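Local structure of separin (5U1T) at residues G807-C812 / K1503-L1508; A1120-L1125 / P1386-L1391; L1188-E1193 / D1223-Q1228. The protein cleaves the cohesin subunit MCD1/SCC1 as a caspase-like cysteine protease at the onset of anaphase, triggering chromosome segregation, and is held inactive by securin for most of the cell cycle. One frame throughout, in Å; residues are numbered along the deposited sequence.

Contact 1 of 3, residues G807-C812 / K1503-L1508; sequences GSARDC and KYYGKL
The ring of Y1505 is the flat group that meets the other segment, and A809 approaches it obliquely. The methyl CB of A809 lies 3.4 Å from Y1505 CD2 and close to CG as well, so the ring is touched near its root. On its other flank the same methyl meets L1508, with 4.0 Å from A809 CB to L1508 CB. A809 therefore sits between two side chains of one tight bend: Y1505 to L1508 form a type II' turn, closed by the 3.0 Å bond from L1508 N to Y1505 O, with G1506 taking the positive phi at the second position. L1508 does most of the covering. Its CD1, anti to CA (chi2 -174°), lies 3.7 Å from A809 CA and 4.0 Å from C812 SG. No hydrogen bond joins the two segments, and the fit is mainly apolar, with L1508 CB also resting 3.5 Å from the carbonyl G807 O. S808, the N-cap, faces away from the turn; its OG donates to D811 OD2 over 2.6 Å, using the anti lone pair of the carboxylate, which ties the cap to the first turn of its helix. D811 OD1 hydrogen-bonds to an aromatic side chain of another protein chain, and R810 makes a cation-pi contact with an aromatic side chain of that chain. The start of helix 809-825 thus meets the loop between strand 1492-1494 and helix 1513-1519. Backbone hydrogen bonds of G807 with E1509 and of K1507 with I845 extend the junction, and I804 of helix 782-805 and I845 of helix 829-845 pack on L1508.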
loop_
_atom_site.group_PDB
_atom_site.type_symbol
_atom_site.label_atom_id
_atom_site.label_comp_id
_atom_site.label_asym_id
_atom_site.label_seq_id
_atom_site.Cartn_x
_atom_site.Cartn_y
_atom_site.Cartn_z
ATOM N N GLY A 807 6.094 -25.751 -4.268
ATOM C CA GLY A 807 5.342 -26.821 -3.630
ATOM C C GLY A 807 5.382 -26.934 -2.116
ATOM O O GLY A 807 4.889 -27.904 -1.555
ATOM N N SER A 808 5.951 -25.945 -1.442
ATOM C CA SER A 808 6.070 -26.008 0.008
ATOM C C SER A 808 4.757 -25.747 0.742
ATOM O O SER A 808 4.446 -24.608 1.091
ATOM C CB SER A 808 7.123 -25.020 0.486
ATOM O OG SER A 808 7.330 -25.180 1.875
ATOM N N ALA A 809 3.993 -26.809 0.979
ATOM C CA ALA A 809 2.794 -26.731 1.802
ATOM C C ALA A 809 3.090 -26.098 3.169
ATOM O O ALA A 809 2.307 -25.286 3.665
ATOM C CB ALA A 809 2.187 -28.113 1.979
ATOM N N ARG A 810 4.226 -26.448 3.761
ATOM C CA ARG A 810 4.551 -25.995 5.105
ATOM C C ARG A 810 4.501 -24.468 5.247
ATOM O O ARG A 810 3.910 -23.934 6.191
ATOM C CB ARG A 810 5.932 -26.516 5.512
ATOM C CG ARG A 810 6.204 -26.432 7.020
ATOM C CD ARG A 810 7.658 -26.747 7.356
ATOM N NE ARG A 810 7.920 -28.179 7.520
ATOM C CZ ARG A 810 8.221 -28.760 8.687
ATOM N NH1 ARG A 810 8.455 -30.071 8.756
ATOM N NH2 ARG A 810 8.291 -28.028 9.796
ATOM N N ASP A 811 5.116 -23.762 4.306
ATOM C CA ASP A 811 5.201 -22.311 4.412
ATOM C C ASP A 811 3.908 -21.656 3.995
ATOM O O ASP A 811 3.588 -20.567 4.447
ATOM C CB ASP A 811 6.333 -21.763 3.556
ATOM C CG ASP A 811 7.684 -22.258 3.998
ATOM O OD1 ASP A 811 8.292 -21.601 4.864
ATOM O OD2 ASP A 811 8.138 -23.295 3.479
ATOM N N CYS A 812 3.178 -22.324 3.115
ATOM C CA CYS A 812 1.922 -21.792 2.632
ATOM C C CYS A 812 0.898 -21.791 3.745
ATOM O O CYS A 812 0.155 -20.821 3.930
ATOM C CB CYS A 812 1.423 -22.599 1.434
ATOM S SG CYS A 812 2.239 -22.160 -0.111
ATOM N N LYS A 1503 1.705 -35.299 6.462
ATOM C CA LYS A 1503 0.472 -34.554 6.231
ATOM C C LYS A 1503 0.384 -34.168 4.753
ATOM O O LYS A 1503 1.325 -33.614 4.206
ATOM C CB LYS A 1503 0.410 -33.314 7.129
ATOM C CG LYS A 1503 0.282 -33.602 8.631
ATOM C CD LYS A 1503 0.250 -32.288 9.479
ATOM C CE LYS A 1503 0.097 -32.498 11.013
ATOM N NZ LYS A 1503 0.089 -31.222 11.851
ATOM N N TYR A 1504 -0.738 -34.470 4.111
ATOM C CA TYR A 1504 -0.897 -34.221 2.683
ATOM C C TYR A 1504 -1.724 -32.958 2.344
ATOM O O TYR A 1504 -2.762 -32.699 2.959
ATOM C CB TYR A 1504 -1.551 -35.431 2.025
ATOM C CG TYR A 1504 -0.629 -36.587 1.692
ATOM C CD1 TYR A 1504 -0.402 -37.615 2.608
ATOM C CD2 TYR A 1504 -0.012 -36.665 0.448
ATOM C CE1 TYR A 1504 0.430 -38.688 2.298
ATOM C CE2 TYR A 1504 0.813 -37.723 0.121
ATOM C CZ TYR A 1504 1.032 -38.743 1.046
ATOM O OH TYR A 1504 1.856 -39.808 0.707
ATOM N N TYR A 1505 -1.276 -32.198 1.340
ATOM C CA TYR A 1505 -1.914 -30.932 0.969
ATOM C C TYR A 1505 -2.175 -30.762 -0.531
ATOM O O TYR A 1505 -1.566 -29.901 -1.169
ATOM C CB TYR A 1505 -1.060 -29.759 1.437
ATOM C CG TYR A 1505 -0.924 -29.662 2.937
ATOM C CD1 TYR A 1505 -1.878 -28.985 3.704
ATOM C CD2 TYR A 1505 0.150 -30.243 3.585
ATOM C CE1 TYR A 1505 -1.759 -28.897 5.071
ATOM C CE2 TYR A 1505 0.284 -30.156 4.954
ATOM C CZ TYR A 1505 -0.669 -29.485 5.697
ATOM O OH TYR A 1505 -0.515 -29.409 7.066
ATOM N N GLY A 1506 -3.087 -31.569 -1.072
ATOM C CA GLY A 1506 -3.454 -31.511 -2.472
ATOM C C GLY A 1506 -2.274 -31.489 -3.419
ATOM O O GLY A 1506 -1.429 -32.388 -3.395
ATOM N N LYS A 1507 -2.201 -30.442 -4.230
ATOM C CA LYS A 1507 -1.220 -30.351 -5.296
ATOM C C LYS A 1507 0.098 -29.777 -4.837
ATOM O O LYS A 1507 0.973 -29.477 -5.639
ATOM C CB LYS A 1507 -1.780 -29.524 -6.446
ATOM C CG LYS A 1507 -3.068 -30.094 -7.000
ATOM C CD LYS A 1507 -3.729 -29.128 -7.970
ATOM C CE LYS A 1507 -5.208 -29.489 -8.152
ATOM N NZ LYS A 1507 -5.914 -29.560 -6.815
ATOM N N LEU A 1508 0.253 -29.622 -3.538
ATOM C CA LEU A 1508 1.545 -29.214 -3.016
ATOM C C LEU A 1508 2.258 -30.434 -2.421
ATOM O O LEU A 1508 1.639 -31.489 -2.214
ATOM C CB LEU A 1508 1.388 -28.102 -1.977
ATOM C CG LEU A 1508 0.743 -26.780 -2.406
ATOM C CD1 LEU A 1508 0.836 -25.772 -1.245
ATOM C CD2 LEU A 1508 1.367 -26.223 -3.699
#

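Contact 2 of 3, residues A1120-L1125 / P1386-L1391; sequences AAQKDL and PSYVCL
The N-terminal turn of helix 1388-1397, which follows strand 1382-1385 after a two-residue link, packs against helix 1111-1127 through A1121, Q1122 and L1125 on one side and Y1388, V1389 and L1391 on the other. The backbones come close at the small A1121, whose CB lies 3.8 Å from Y1388 O and 3.9 Å from V1389 CA. One turn on, L1125 and L1391 cross at about a right angle, with 3.8 Å between L1125 CD1 and L1391 CD2. Q1122 lies beside Y1388, pointing the same way: with CG anti to the backbone N (chi1 167°) the extended chain brings OE1 to 3.5 Å from Y1388 CE2, and the amide plane stands 82° from the ring. S1387 caps the helix, its OG accepting from C1390 N over 3.2 Å. The Y1388 backbone N is bound by D1074 OD1, and its ring makes a cation-pi contact with R1077. No hydrogen bond joins the two segments; they are held by buried, mainly apolar packing in which Q1122 OE1 and Y1388 O are touched only by carbon across the contact, and the fit rests largely on the shapes of Y1388, L1125 and A1121, with L1391.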
loop_
_atom_site.group_PDB
_atom_site.type_symbol
_atom_site.label_atom_id
_atom_site.label_comp_id
_atom_site.label_asym_id
_atom_site.label_seq_id
_atom_site.Cartn_x
_atom_site.Cartn_y
_atom_site.Cartn_z
ATOM N N ALA A 1120 23.380 -36.160 -13.896
ATOM C CA ALA A 1120 24.677 -36.647 -13.454
ATOM C C ALA A 1120 24.478 -37.735 -12.408
ATOM O O ALA A 1120 25.269 -38.669 -12.322
ATOM C CB ALA A 1120 25.523 -35.527 -12.903
ATOM N N ALA A 1121 23.414 -37.617 -11.620
ATOM C CA ALA A 1121 23.115 -38.608 -10.599
ATOM C C ALA A 1121 22.860 -39.950 -11.267
ATOM O O ALA A 1121 23.424 -40.984 -10.896
ATOM C CB ALA A 1121 21.924 -38.189 -9.781
ATOM N N GLN A 1122 22.006 -39.911 -12.278
ATOM C CA GLN A 1122 21.628 -41.102 -12.997
ATOM C C GLN A 1122 22.809 -41.717 -13.753
ATOM O O GLN A 1122 22.954 -42.941 -13.789
ATOM C CB GLN A 1122 20.491 -40.759 -13.936
ATOM C CG GLN A 1122 20.181 -41.798 -14.952
ATOM C CD GLN A 1122 18.779 -41.632 -15.459
ATOM O OE1 GLN A 1122 17.920 -41.119 -14.735
ATOM N NE2 GLN A 1122 18.530 -42.055 -16.707
ATOM N N LYS A 1123 23.655 -40.874 -14.342
ATOM C CA LYS A 1123 24.845 -41.361 -15.027
ATOM C C LYS A 1123 25.773 -42.041 -14.028
ATOM O O LYS A 1123 26.323 -43.113 -14.295
ATOM C CB LYS A 1123 25.568 -40.228 -15.754
ATOM C CG LYS A 1123 27.006 -40.562 -16.133
ATOM C CD LYS A 1123 27.373 -40.061 -17.518
ATOM C CE LYS A 1123 28.881 -39.952 -17.691
ATOM N NZ LYS A 1123 29.459 -38.872 -16.814
ATOM N N ASP A 1124 25.924 -41.428 -12.860
ATOM C CA ASP A 1124 26.759 -41.990 -11.804
ATOM C C ASP A 1124 26.222 -43.308 -11.275
ATOM O O ASP A 1124 26.987 -44.250 -11.104
ATOM C CB ASP A 1124 26.905 -41.005 -10.651
ATOM C CG ASP A 1124 27.852 -39.889 -10.973
ATOM O OD1 ASP A 1124 28.668 -40.070 -11.905
ATOM O OD2 ASP A 1124 27.779 -38.840 -10.300
ATOM N N LEU A 1125 24.915 -43.373 -11.010
ATOM C CA LEU A 1125 24.295 -44.607 -10.524
ATOM C C LEU A 1125 24.537 -45.757 -11.503
ATOM O O LEU A 1125 24.911 -46.864 -11.108
ATOM C CB LEU A 1125 22.789 -44.417 -10.299
ATOM C CG LEU A 1125 22.357 -43.811 -8.961
ATOM C CD1 LEU A 1125 20.855 -43.622 -8.921
ATOM C CD2 LEU A 1125 22.804 -44.667 -7.798
ATOM N N PRO A 1386 13.862 -40.798 -1.682
ATOM C CA PRO A 1386 12.923 -39.867 -2.326
ATOM C C PRO A 1386 13.294 -39.456 -3.762
ATOM O O PRO A 1386 12.416 -38.939 -4.451
ATOM C CB PRO A 1386 12.941 -38.655 -1.387
ATOM C CG PRO A 1386 14.262 -38.714 -0.700
ATOM C CD PRO A 1386 14.623 -40.162 -0.587
ATOM N N SER A 1387 14.523 -39.702 -4.215
ATOM C CA SER A 1387 14.920 -39.352 -5.587
ATOM C C SER A 1387 16.282 -39.930 -6.016
ATOM O O SER A 1387 17.079 -40.326 -5.175
ATOM C CB SER A 1387 14.963 -37.832 -5.730
ATOM O OG SER A 1387 16.033 -37.303 -4.969
ATOM N N TYR A 1388 16.574 -39.938 -7.316
ATOM C CA TYR A 1388 17.888 -40.394 -7.797
ATOM C C TYR A 1388 19.033 -39.546 -7.258
ATOM O O TYR A 1388 20.144 -40.054 -7.026
ATOM C CB TYR A 1388 17.976 -40.379 -9.329
ATOM C CG TYR A 1388 17.092 -41.364 -10.045
ATOM C CD1 TYR A 1388 16.652 -42.519 -9.417
ATOM C CD2 TYR A 1388 16.690 -41.132 -11.355
ATOM C CE1 TYR A 1388 15.836 -43.418 -10.066
ATOM C CE2 TYR A 1388 15.872 -42.024 -12.014
ATOM C CZ TYR A 1388 15.447 -43.169 -11.365
ATOM O OH TYR A 1388 14.630 -44.073 -12.010
ATOM N N VAL A 1389 18.771 -38.251 -7.092
ATOM C CA VAL A 1389 19.807 -37.328 -6.655
ATOM C C VAL A 1389 20.158 -37.588 -5.194
ATOM O O VAL A 1389 21.323 -37.487 -4.803
ATOM C CB VAL A 1389 19.390 -35.845 -6.847
ATOM C CG1 VAL A 1389 20.463 -34.911 -6.283
ATOM C CG2 VAL A 1389 19.140 -35.537 -8.328
ATOM N N CYS A 1390 19.161 -37.951 -4.397
ATOM C CA CYS A 1390 19.412 -38.259 -2.995
ATOM C C CYS A 1390 20.154 -39.603 -2.832
ATOM O O CYS A 1390 21.126 -39.717 -2.063
ATOM C CB CYS A 1390 18.099 -38.284 -2.206
ATOM S SG CYS A 1390 18.336 -38.777 -0.482
ATOM N N LEU A 1391 19.686 -40.615 -3.558
ATOM C CA LEU A 1391 20.352 -41.891 -3.570
ATOM C C LEU A 1391 21.818 -41.701 -3.971
ATOM O O LEU A 1391 22.721 -42.167 -3.266
ATOM C CB LEU A 1391 19.642 -42.866 -4.520
ATOM C CG LEU A 1391 20.256 -44.268 -4.609
ATOM C CD1 LEU A 1391 20.276 -44.936 -3.236
ATOM C CD2 LEU A 1391 19.536 -45.140 -5.644
#

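Contact 3 of 3, residues L1188-E1193 / D1223-Q1228; sequences LSIINE and DKRMQQ
The hydroxyl OG of S1189 is shared by two charged groups: R1225 NH2 donates to it weakly over 3.2 Å, from the guanidinium edge and near its plane, and OG itself donates weakly to E1193 OE2, one helical turn on. E1193 completes the triangle through a salt bridge, with OE1 3.0 Å from R1225 NH1. NH1 meets that oxygen on its syn side, but the carboxylate and guanidinium planes stand 60° apart, so the pair is a twisted one with a single bond and not a flat two-point match. R1225 gets there by a bend at chi3 (42°), which turns NE off the line of the chain. I1190 runs alongside R1225 in the opposite direction, its CG1 meeting the guanidinium obliquely, 3.3 Å from R1225 NH2, and its CD1 3.8 Å from the R1225 backbone C. Deeper in, M1226 CE lies 3.7 Å from I1190 CG2 and 4.2 Å from I1191 CG1. An alanine at R1225 would probably leave E1193 without its partner charge across the helices and S1189 OG without its donor there, and expose I1190 CG1. The two segments run nearly antiparallel, with 154° between their axes, which approach to 10.0 Å, on helices 1180-1198 and 1209-1237, the two arms of a helical hairpin with the short helix 1200-1203 in its bend. W1530 of a neighbouring loop touches both I1191 and M1226, and the side chain of I1191 lies about 11 Å from that of C1497, the probable catalytic cysteine. Toward the N-terminal side of R1225 on the same helix, D1223 OD1 accepts from the backbone N atoms of Y1579 and L1580, fastening the hairpin to the C-terminal region.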
loop_
_atom_site.group_PDB
_atom_site.type_symbol
_atom_site.label_atom_id
_atom_site.label_comp_id
_atom_site.label_asym_id
_atom_site.label_seq_id
_atom_site.Cartn_x
_atom_site.Cartn_y
_atom_site.Cartn_z
ATOM N N LEU A 1188 -6.537 -44.218 3.721
ATOM C CA LEU A 1188 -6.580 -43.053 4.593
ATOM C C LEU A 1188 -7.708 -43.197 5.609
ATOM O O LEU A 1188 -7.533 -42.905 6.796
ATOM C CB LEU A 1188 -6.756 -41.771 3.776
ATOM C CG LEU A 1188 -5.485 -41.182 3.159
ATOM C CD1 LEU A 1188 -5.796 -39.952 2.327
ATOM C CD2 LEU A 1188 -4.466 -40.862 4.230
ATOM N N SER A 1189 -8.856 -43.667 5.143
ATOM C CA SER A 1189 -9.962 -43.944 6.032
ATOM C C SER A 1189 -9.547 -44.952 7.123
ATOM O O SER A 1189 -9.756 -44.694 8.307
ATOM C CB SER A 1189 -11.159 -44.455 5.240
ATOM O OG SER A 1189 -11.992 -45.260 6.060
ATOM N N ILE A 1190 -8.946 -46.075 6.714
ATOM C CA ILE A 1190 -8.420 -47.084 7.632
ATOM C C ILE A 1190 -7.386 -46.505 8.587
ATOM O O ILE A 1190 -7.496 -46.671 9.803
ATOM C CB ILE A 1190 -7.764 -48.265 6.875
ATOM C CG1 ILE A 1190 -8.816 -49.080 6.104
ATOM C CG2 ILE A 1190 -6.996 -49.157 7.839
ATOM C CD1 ILE A 1190 -8.236 -49.974 5.030
ATOM N N ILE A 1191 -6.379 -45.834 8.027
ATOM C CA ILE A 1191 -5.328 -45.202 8.821
ATOM C C ILE A 1191 -5.854 -44.171 9.838
ATOM O O ILE A 1191 -5.508 -44.225 11.026
ATOM C CB ILE A 1191 -4.293 -44.520 7.920
ATOM C CG1 ILE A 1191 -3.394 -45.568 7.278
ATOM C CG2 ILE A 1191 -3.440 -43.551 8.723
ATOM C CD1 ILE A 1191 -2.492 -45.003 6.229
ATOM N N ASN A 1192 -6.687 -43.233 9.383
ATOM C CA ASN A 1192 -7.246 -42.231 10.289
ATOM C C ASN A 1192 -8.147 -42.847 11.362
ATOM O O ASN A 1192 -8.325 -42.259 12.410
ATOM C CB ASN A 1192 -8.017 -41.165 9.502
ATOM C CG ASN A 1192 -7.111 -40.338 8.614
ATOM O OD1 ASN A 1192 -5.989 -39.988 8.998
ATOM N ND2 ASN A 1192 -7.583 -40.027 7.417
ATOM N N GLU A 1193 -8.704 -44.030 11.115
ATOM C CA GLU A 1193 -9.535 -44.696 12.118
ATOM C C GLU A 1193 -8.680 -45.395 13.159
ATOM O O GLU A 1193 -8.892 -45.228 14.356
ATOM C CB GLU A 1193 -10.481 -45.713 11.476
ATOM C CG GLU A 1193 -11.758 -45.121 10.879
ATOM C CD GLU A 1193 -12.572 -46.149 10.093
ATOM O OE1 GLU A 1193 -12.746 -47.286 10.597
ATOM O OE2 GLU A 1193 -13.021 -45.833 8.968
ATOM N N ASP A 1223 -7.408 -54.058 10.834
ATOM C CA ASP A 1223 -6.275 -54.820 10.327
ATOM C C ASP A 1223 -6.692 -55.649 9.112
ATOM O O ASP A 1223 -5.943 -55.729 8.145
ATOM C CB ASP A 1223 -5.684 -55.714 11.427
ATOM C CG ASP A 1223 -4.381 -56.400 11.006
ATOM O OD1 ASP A 1223 -3.317 -55.746 11.028
ATOM O OD2 ASP A 1223 -4.416 -57.609 10.679
ATOM N N LYS A 1224 -7.888 -56.239 9.146
ATOM C CA LYS A 1224 -8.338 -57.068 8.026
ATOM C C LYS A 1224 -8.676 -56.212 6.816
ATOM O O LYS A 1224 -8.404 -56.613 5.675
ATOM C CB LYS A 1224 -9.556 -57.927 8.388
ATOM C CG LYS A 1224 -9.985 -58.891 7.259
ATOM C CD LYS A 1224 -11.206 -59.732 7.665
ATOM C CE LYS A 1224 -11.521 -60.878 6.668
ATOM N NZ LYS A 1224 -12.022 -62.186 7.310
ATOM N N ARG A 1225 -9.281 -55.050 7.061
ATOM C CA ARG A 1225 -9.594 -54.126 5.986
ATOM C C ARG A 1225 -8.322 -53.727 5.246
ATOM O O ARG A 1225 -8.314 -53.670 4.013
ATOM C CB ARG A 1225 -10.310 -52.901 6.524
ATOM C CG ARG A 1225 -11.730 -53.171 6.946
ATOM C CD ARG A 1225 -12.362 -51.926 7.568
ATOM N NE ARG A 1225 -12.041 -50.688 6.851
ATOM C CZ ARG A 1225 -12.370 -49.468 7.281
ATOM N NH1 ARG A 1225 -13.032 -49.313 8.422
ATOM N NH2 ARG A 1225 -12.042 -48.392 6.569
ATOM N N MET A 1226 -7.240 -53.479 5.987
ATOM C CA MET A 1226 -5.988 -53.091 5.341
ATOM C C MET A 1226 -5.329 -54.240 4.579
ATOM O O MET A 1226 -4.830 -54.054 3.463
ATOM C CB MET A 1226 -4.985 -52.535 6.337
ATOM C CG MET A 1226 -3.737 -52.073 5.613
ATOM S SD MET A 1226 -2.538 -51.224 6.624
ATOM C CE MET A 1226 -3.462 -49.751 7.082
ATOM N N GLN A 1227 -5.311 -55.418 5.188
ATOM C CA GLN A 1227 -4.828 -56.606 4.507
ATOM C C GLN A 1227 -5.573 -56.848 3.192
ATOM O O GLN A 1227 -4.971 -57.199 2.180
ATOM C CB GLN A 1227 -4.974 -57.832 5.399
ATOM C CG GLN A 1227 -4.749 -59.148 4.654
ATOM C CD GLN A 1227 -4.893 -60.364 5.539
ATOM O OE1 GLN A 1227 -5.886 -60.515 6.259
ATOM N NE2 GLN A 1227 -3.893 -61.246 5.497
ATOM N N GLN A 1228 -6.887 -56.656 3.219
ATOM C CA GLN A 1228 -7.705 -56.874 2.045
ATOM C C GLN A 1228 -7.368 -55.864 0.959
ATOM O O GLN A 1228 -7.269 -56.223 -0.207
ATOM C CB GLN A 1228 -9.184 -56.811 2.406
ATOM C CG GLN A 1228 -9.777 -58.164 2.747
ATOM C CD GLN A 1228 -11.063 -58.049 3.554
ATOM O OE1 GLN A 1228 -11.536 -56.937 3.848
ATOM N NE2 GLN A 1228 -11.628 -59.194 3.939
#

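How the contacts relate
From the N terminus, the chain runs through a long series of helices before reaching 807-812, where the widest loop opens; it closes only at 1503-1508, so contact 1 ties the start of helix 809-825 to the loop after strand 1492-1494. Within that span, contact 2 closes a smaller loop, joining helix 1111-1127 to helix 1388-1397, and contact 3, smallest of all, closes a helical hairpin inside it. The three loops nest without crossing. No two contacts touch: contacts 1 and 3 come within about 5 Å at their nearest atoms, contacts 2 and 3 within about 18 Å. All lie on the same side of the chain's centre.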